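Local coordinates for NADP-dependent glyceraldehyde-3-phosphate dehydrogenase (Bacillus halodurans, PDB 3PRL), which probably catalyses the non-phosphorylating, NADP-dependent oxidation of glyceraldehyde 3-phosphate, as a member of the aldehyde dehydrogenase family, at residues D[78-83]-D[171-176]. Sequence-based numbering, arbitrary orientation.
Sequences YAWADL and AKIAPA
Trp80, projecting from helix 70-86, makes a small, buried and wholly apolar contact with Ile173 and Ala174 on helix 167-178. The backbones of 78-83 and 171-176 stay apart, Trp80 CA and Ala174 CA being the nearest pair at 9.6 Å; no hydrogen bond crosses between the segments, and among residues 78-83 the indole alone reaches across. The long side chain spans this distance because its CG lies anti to the backbone N (chi1 178°), which carries the six-membered ring outward to helix 167-178. Two neighbouring carbons at the far end of that ring do the touching: Trp80 CH2 meets Ile173 CB at 4.2 Å, and Trp80 CZ3 meets Ala174 CB, also at 4.2 Å. At this distance both are loose van der Waals touches. The branch-point CB of Ile173 and the methyl CB of Ala174 both lie oblique to the ring, and the Trp80 and Ile173 side chains cross at about a right angle. The summed buried surface of 105 Å² agrees with so narrow a meeting.

The pyrrole N-H of Trp80 has its partner outside the two segments: NE1 donates a hydrogen bond to the backbone O of Met198 on helix 192-204, which limits the ring's rotation. Ile173 touches the Met198 side chain and, on strand 182-186, Val183 and Phe185, while Trp80 also packs on Ile117 of helix 103-124. The contact therefore joins helix 70-86 to helix 167-178, which connects parallel strands 144-159 and 182-186 as the helix of a beta-alpha-beta crossover in the Rossmann-like NADP-binding domain typical of aldehyde dehydrogenases.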
loop_
_atom_site.group_PDB
_atom_site.type_symbol
_atom_site.label_atom_id
_atom_site.label_comp_id
_atom_site.label_asym_id
_atom_site.label_seq_id
_atom_site.Cartn_x
_atom_site.Cartn_y
_atom_site.Cartn_z
ATOM N N TYR D 78 8.904 -12.637 -19.749
ATOM C CA TYR D 78 8.905 -14.073 -19.492
ATOM C C TYR D 78 9.670 -14.798 -20.600
ATOM O O TYR D 78 10.566 -15.586 -20.326
ATOM C CB TYR D 78 7.470 -14.635 -19.429
ATOM C CG TYR D 78 6.604 -14.179 -18.262
ATOM C CD1 TYR D 78 7.168 -13.691 -17.092
ATOM C CD2 TYR D 78 5.215 -14.286 -18.321
ATOM C CE1 TYR D 78 6.382 -13.288 -16.023
ATOM C CE2 TYR D 78 4.414 -13.887 -17.254
ATOM C CZ TYR D 78 5.007 -13.385 -16.108
ATOM O OH TYR D 78 4.229 -12.985 -15.041
ATOM N N ALA D 79 9.307 -14.509 -21.856
ATOM C CA ALA D 79 9.928 -15.150 -23.040
ATOM C C ALA D 79 11.424 -14.892 -23.126
ATOM O O ALA D 79 12.205 -15.793 -23.433
ATOM C CB ALA D 79 9.248 -14.691 -24.330
ATOM N N TRP D 80 11.814 -13.655 -22.832
ATOM C CA TRP D 80 13.217 -13.266 -22.838
ATOM C C TRP D 80 13.960 -14.035 -21.753
ATOM O O TRP D 80 15.031 -14.564 -22.000
ATOM C CB TRP D 80 13.312 -11.756 -22.617
ATOM C CG TRP D 80 14.680 -11.163 -22.544
ATOM C CD1 TRP D 80 15.832 -11.637 -23.114
ATOM C CD2 TRP D 80 15.030 -9.941 -21.892
ATOM N NE1 TRP D 80 16.873 -10.789 -22.841
ATOM C CE2 TRP D 80 16.409 -9.738 -22.095
ATOM C CE3 TRP D 80 14.303 -8.988 -21.166
ATOM C CZ2 TRP D 80 17.085 -8.628 -21.582
ATOM C CZ3 TRP D 80 14.969 -7.896 -20.653
ATOM C CH2 TRP D 80 16.344 -7.718 -20.869
ATOM N N ALA D 81 13.365 -14.096 -20.560
ATOM C CA ALA D 81 13.950 -14.797 -19.415
ATOM C C ALA D 81 14.170 -16.267 -19.736
ATOM O O ALA D 81 15.249 -16.814 -19.450
ATOM C CB ALA D 81 13.076 -14.654 -18.207
ATOM N N ASP D 82 13.154 -16.894 -20.330
ATOM C CA ASP D 82 13.254 -18.300 -20.734
ATOM C C ASP D 82 14.434 -18.537 -21.677
ATOM O O ASP D 82 15.238 -19.444 -21.453
ATOM C CB ASP D 82 11.950 -18.792 -21.387
ATOM C CG ASP D 82 10.726 -18.606 -20.491
ATOM O OD1 ASP D 82 10.863 -18.190 -19.320
ATOM O OD2 ASP D 82 9.607 -18.875 -20.970
ATOM N N LEU D 83 14.530 -17.721 -22.722
ATOM C CA LEU D 83 15.612 -17.847 -23.692
ATOM C C LEU D 83 16.986 -17.600 -23.071
ATOM O O LEU D 83 17.950 -18.228 -23.475
ATOM C CB LEU D 83 15.405 -16.926 -24.908
ATOM C CG LEU D 83 14.156 -17.037 -25.794
ATOM C CD1 LEU D 83 14.356 -16.272 -27.113
ATOM C CD2 LEU D 83 13.728 -18.481 -26.078
ATOM N N ALA D 171 18.673 -5.513 -15.480
ATOM C CA ALA D 171 18.099 -4.856 -14.303
ATOM C C ALA D 171 17.554 -3.458 -14.636
ATOM O O ALA D 171 16.766 -2.912 -13.877
ATOM C CB ALA D 171 19.134 -4.759 -13.217
ATOM N N LYS D 172 17.993 -2.892 -15.759
ATOM C CA LYS D 172 17.558 -1.561 -16.226
ATOM C C LYS D 172 16.572 -1.662 -17.363
ATOM O O LYS D 172 15.566 -0.950 -17.383
ATOM C CB LYS D 172 18.752 -0.734 -16.697
ATOM C CG LYS D 172 19.739 -0.394 -15.589
ATOM C CD LYS D 172 21.031 0.190 -16.167
ATOM C CE LYS D 172 22.006 0.572 -15.068
ATOM N NZ LYS D 172 22.229 -0.586 -14.157
ATOM N N ILE D 173 16.868 -2.544 -18.316
ATOM C CA ILE D 173 16.006 -2.742 -19.476
ATOM C C ILE D 173 14.636 -3.326 -19.096
ATOM O O ILE D 173 13.622 -2.798 -19.540
ATOM C CB ILE D 173 16.681 -3.589 -20.589
ATOM C CG1 ILE D 173 18.053 -3.013 -20.961
ATOM C CG2 ILE D 173 15.790 -3.646 -21.850
ATOM C CD1 ILE D 173 18.908 -3.980 -21.793
ATOM N N ALA D 174 14.594 -4.371 -18.264
ATOM C CA ALA D 174 13.307 -5.030 -17.925
ATOM C C ALA D 174 12.278 -4.101 -17.295
ATOM O O ALA D 174 11.149 -4.064 -17.780
ATOM C CB ALA D 174 13.505 -6.276 -17.046
ATOM N N PRO D 175 12.644 -3.377 -16.198
ATOM C CA PRO D 175 11.593 -2.534 -15.606
ATOM C C PRO D 175 11.141 -1.449 -16.551
ATOM O O PRO D 175 9.972 -1.058 -16.528
ATOM C CB PRO D 175 12.256 -1.903 -14.369
ATOM C CG PRO D 175 13.760 -2.298 -14.424
ATOM C CD PRO D 175 13.834 -3.510 -15.318
ATOM N N ALA D 176 12.071 -0.958 -17.364
ATOM C CA ALA D 176 11.783 0.082 -18.354
ATOM C C ALA D 176 10.745 -0.332 -19.397
ATOM O O ALA D 176 9.767 0.393 -19.632
ATOM C CB ALA D 176 13.086 0.572 -19.022
#